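Local coordinates for protein putative PTS system, cellobiose-specific IIA component (Streptococcus mutans, PDB 3L8R) that probably serves as the phosphate-carrying IIA component of a sugar phosphotransferase system that takes up and phosphorylates cellobiose, at residues A[64-74]-A[97-107]. Numbering follows the deposited sequence.
Sequences NDELLKAHQAQ and QDHLMTTMTLR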
# COMPACT_ATOMS: atom_id res chain seq x y z
N ASN A 64 -13.64 3.17 8.83
CA ASN A 64 -12.87 4.11 9.62
C ASN A 64 -12.89 3.84 11.14
O ASN A 64 -11.82 3.82 11.77
CB ASN A 64 -13.27 5.56 9.30
CG ASN A 64 -12.10 6.51 9.43
OD1 ASN A 64 -12.24 7.56 10.04
ND2 ASN A 64 -10.94 6.15 8.87
N ASP A 65 -14.07 3.59 11.72
CA ASP A 65 -14.13 3.25 13.14
C ASP A 65 -13.17 2.12 13.46
O ASP A 65 -12.48 2.18 14.48
CB ASP A 65 -15.52 2.83 13.59
CG ASP A 65 -16.51 3.97 13.58
OD1 ASP A 65 -16.06 5.16 13.71
OD2 ASP A 65 -17.73 3.66 13.41
N GLU A 66 -13.17 1.09 12.63
CA GLU A 66 -12.28 -0.05 12.85
C GLU A 66 -10.82 0.26 12.54
O GLU A 66 -9.91 -0.08 13.34
CB GLU A 66 -12.76 -1.24 12.04
CG GLU A 66 -14.22 -1.48 12.22
CD GLU A 66 -14.63 -1.60 13.70
OE1 GLU A 66 -13.80 -1.81 14.61
OE2 GLU A 66 -15.84 -1.49 13.92
N LEU A 67 -10.59 0.90 11.40
CA LEU A 67 -9.24 1.27 11.01
C LEU A 67 -8.58 2.04 12.12
O LEU A 67 -7.44 1.75 12.47
CB LEU A 67 -9.22 2.07 9.72
CG LEU A 67 -8.69 1.43 8.44
CD1 LEU A 67 -8.18 2.57 7.57
CD2 LEU A 67 -7.57 0.41 8.73
N LEU A 68 -9.29 3.00 12.69
CA LEU A 68 -8.75 3.79 13.80
C LEU A 68 -8.12 2.97 14.92
O LEU A 68 -7.08 3.37 15.48
CB LEU A 68 -9.82 4.71 14.40
CG LEU A 68 -9.18 6.02 14.87
CD1 LEU A 68 -9.41 7.10 13.77
CD2 LEU A 68 -9.68 6.46 16.31
N LYS A 69 -8.72 1.82 15.23
CA LYS A 69 -8.16 0.97 16.28
C LYS A 69 -6.79 0.49 15.85
O LYS A 69 -5.84 0.44 16.69
CB LYS A 69 -9.05 -0.21 16.63
CG LYS A 69 -10.46 0.15 17.08
CD LYS A 69 -11.34 -1.08 17.06
CE LYS A 69 -12.76 -0.76 17.62
NZ LYS A 69 -13.60 -1.99 17.65
N ALA A 70 -6.68 0.17 14.55
CA ALA A 70 -5.42 -0.29 13.96
C ALA A 70 -4.41 0.84 13.90
O ALA A 70 -3.25 0.64 14.32
CB ALA A 70 -5.64 -0.95 12.60
N HIS A 71 -4.82 2.02 13.43
CA HIS A 71 -3.91 3.17 13.40
C HIS A 71 -3.39 3.47 14.82
O HIS A 71 -2.21 3.72 15.00
CB HIS A 71 -4.53 4.42 12.73
CG HIS A 71 -4.16 4.60 11.28
ND1 HIS A 71 -2.86 4.85 10.86
CD2 HIS A 71 -4.92 4.56 10.14
CE1 HIS A 71 -2.84 4.93 9.53
NE2 HIS A 71 -4.07 4.76 9.07
N GLN A 72 -4.26 3.41 15.82
CA GLN A 72 -3.85 3.72 17.19
C GLN A 72 -2.74 2.80 17.63
O GLN A 72 -1.73 3.25 18.21
CB GLN A 72 -5.02 3.55 18.17
CG GLN A 72 -4.75 4.12 19.55
CD GLN A 72 -4.53 5.66 19.53
OE1 GLN A 72 -3.40 6.15 19.71
NE2 GLN A 72 -5.60 6.41 19.30
N ALA A 73 -2.90 1.51 17.36
CA ALA A 73 -1.90 0.56 17.79
C ALA A 73 -0.59 0.80 17.05
O ALA A 73 0.47 0.78 17.67
CB ALA A 73 -2.38 -0.83 17.64
N GLN A 74 -0.65 1.06 15.74
CA GLN A 74 0.57 1.49 15.05
C GLN A 74 1.15 2.79 15.64
O GLN A 74 2.38 2.92 15.81
CB GLN A 74 0.40 1.61 13.52
CG GLN A 74 1.67 2.06 12.84
CD GLN A 74 1.56 2.06 11.33
OE1 GLN A 74 1.17 3.05 10.71
NE2 GLN A 74 1.88 0.93 10.73
N GLN A 97 1.64 -3.87 9.43
CA GLN A 97 1.77 -2.53 8.92
C GLN A 97 1.36 -2.44 7.46
O GLN A 97 0.75 -1.43 7.06
CB GLN A 97 3.18 -2.01 9.11
CG GLN A 97 3.59 -1.83 10.59
CD GLN A 97 5.02 -1.34 10.71
OE1 GLN A 97 5.92 -2.11 11.09
NE2 GLN A 97 5.26 -0.08 10.35
N ASP A 98 1.63 -3.46 6.65
CA ASP A 98 1.27 -3.33 5.24
C ASP A 98 -0.27 -3.43 5.17
O ASP A 98 -0.91 -2.84 4.30
CB ASP A 98 1.83 -4.46 4.36
CG ASP A 98 3.32 -4.38 4.11
OD1 ASP A 98 3.98 -3.27 4.06
OD2 ASP A 98 3.88 -5.50 3.95
N HIS A 99 -0.86 -4.22 6.05
CA HIS A 99 -2.29 -4.37 6.00
C HIS A 99 -2.93 -3.07 6.44
O HIS A 99 -3.85 -2.56 5.78
CB HIS A 99 -2.74 -5.54 6.88
CG HIS A 99 -3.82 -6.36 6.27
ND1 HIS A 99 -5.13 -5.91 6.14
CD2 HIS A 99 -3.78 -7.60 5.70
CE1 HIS A 99 -5.84 -6.83 5.52
NE2 HIS A 99 -5.05 -7.87 5.25
N LEU A 100 -2.44 -2.49 7.52
CA LEU A 100 -2.94 -1.18 7.94
C LEU A 100 -2.81 -0.14 6.82
O LEU A 100 -3.79 0.47 6.45
CB LEU A 100 -2.26 -0.70 9.23
CG LEU A 100 -2.72 0.63 9.84
CD1 LEU A 100 -4.26 0.83 10.00
CD2 LEU A 100 -1.98 0.97 11.17
N MET A 101 -1.62 0.05 6.27
CA MET A 101 -1.41 1.17 5.37
C MET A 101 -2.06 0.92 4.00
O MET A 101 -2.55 1.86 3.39
CB MET A 101 0.07 1.49 5.25
CG MET A 101 0.77 1.85 6.61
SD MET A 101 0.36 3.54 7.27
CE MET A 101 1.07 4.57 5.94
N THR A 102 -2.13 -0.32 3.51
CA THR A 102 -2.86 -0.48 2.26
C THR A 102 -4.35 -0.36 2.47
O THR A 102 -5.09 0.11 1.59
CB THR A 102 -2.49 -1.75 1.45
OG1 THR A 102 -2.99 -2.94 2.10
CG2 THR A 102 -0.99 -1.87 1.20
N THR A 103 -4.79 -0.73 3.66
CA THR A 103 -6.22 -0.67 3.93
C THR A 103 -6.65 0.79 4.07
O THR A 103 -7.68 1.19 3.52
CB THR A 103 -6.63 -1.62 5.12
OG1 THR A 103 -6.48 -2.97 4.67
CG2 THR A 103 -8.11 -1.40 5.53
N MET A 104 -5.83 1.61 4.72
CA MET A 104 -6.06 3.07 4.68
C MET A 104 -6.11 3.62 3.25
O MET A 104 -7.06 4.28 2.86
CB MET A 104 -4.94 3.79 5.42
CG MET A 104 -4.93 5.33 5.27
SD MET A 104 -3.56 5.97 6.30
CE MET A 104 -2.21 5.98 5.09
N THR A 105 -5.08 3.33 2.46
CA THR A 105 -5.06 3.74 1.08
C THR A 105 -6.33 3.27 0.38
O THR A 105 -6.93 4.03 -0.39
CB THR A 105 -3.84 3.17 0.32
OG1 THR A 105 -2.63 3.38 1.06
CG2 THR A 105 -3.73 3.81 -1.04
N LEU A 106 -6.76 2.03 0.64
CA LEU A 106 -7.94 1.53 -0.04
C LEU A 106 -9.19 2.30 0.39
O LEU A 106 -10.02 2.58 -0.45
CB LEU A 106 -8.12 0.03 0.16
CG LEU A 106 -9.27 -0.59 -0.63
CD1 LEU A 106 -8.93 -0.69 -2.12
CD2 LEU A 106 -9.70 -1.92 -0.08
N ARG A 107 -9.36 2.61 1.69
CA ARG A 107 -10.51 3.47 2.10
C ARG A 107 -10.46 4.80 1.36
O ARG A 107 -11.47 5.25 0.87
CB ARG A 107 -10.54 3.77 3.61
CG ARG A 107 -10.78 5.26 3.85
CD ARG A 107 -10.28 5.88 5.22
NE ARG A 107 -8.85 6.21 5.38
CZ ARG A 107 -8.32 7.46 5.39
NH1 ARG A 107 -9.07 8.56 5.16
NH2 ARG A 107 -7.01 7.63 5.60
O HOH W 1 3.38 1.59 8.71
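Leu-100 and Leu-67 interlock as knobs into holes where segments 64-74 and 97-107 pack in a crossed, roughly antiparallel way. The axes come within 10.2 Å, with 139° between their directions. Leu-100 sits among Leu-67, Ala-70, His-71 and Gln-74. With its CG anti to the backbone N (chi1 -178°), it places both methyls against the face of segment 64-74. Leu-100 CD1 meets Ala-70 CB at 3.4 Å and also lies over one face of the His-71 imidazole. This CH-pi contact is 3.9 Å from Leu-100 CD1 to the centroid of the His-71 ring, with the methyl displaced toward the rim. CD2 of the same leucine rests against Gln-74 CB and the carbonyl oxygen of Ala-70.

Leu-67 returns the fit among Leu-100, Thr-103, Met-104 and Arg-107. Its CD2 lies between Leu-100 CD1 and Thr-103 CG2, while Leu-67 CD1 packs on Met-104 CA at 3.6 Å. Met-104 crosses the His-71 ring at about a right angle. Its sulfur stands at the ring edge, nearest to NE2, in a Met-aromatic contact. Met-101 SD approaches the same ring obliquely from farther off, and is 3.6 Å from Gln-74 OE1.

At one end, Gln-74 reaches across with an extended chain. Its amide is turned 82° from that of Gln-97, and a water accepts from both NE2 atoms, weakly from Gln-74. At the other end, Asn-64 ND2 lies 3.7 Å from Arg-107 CD.

The contact joins helices 53-82 and 91-118 near the centre of the three-helix chain. Helix 20-49 completes the bundle, with Ser-34 and Ala-37 touching Leu-67. Helix 91-118 also faces the trimer interior, where Asp-98 lies close to Asp-98 of both neighbouring subunits, consistent with a shared magnesium site. Gln-74 packs on His-95, the predicted phosphohistidine, of a neighbouring subunit.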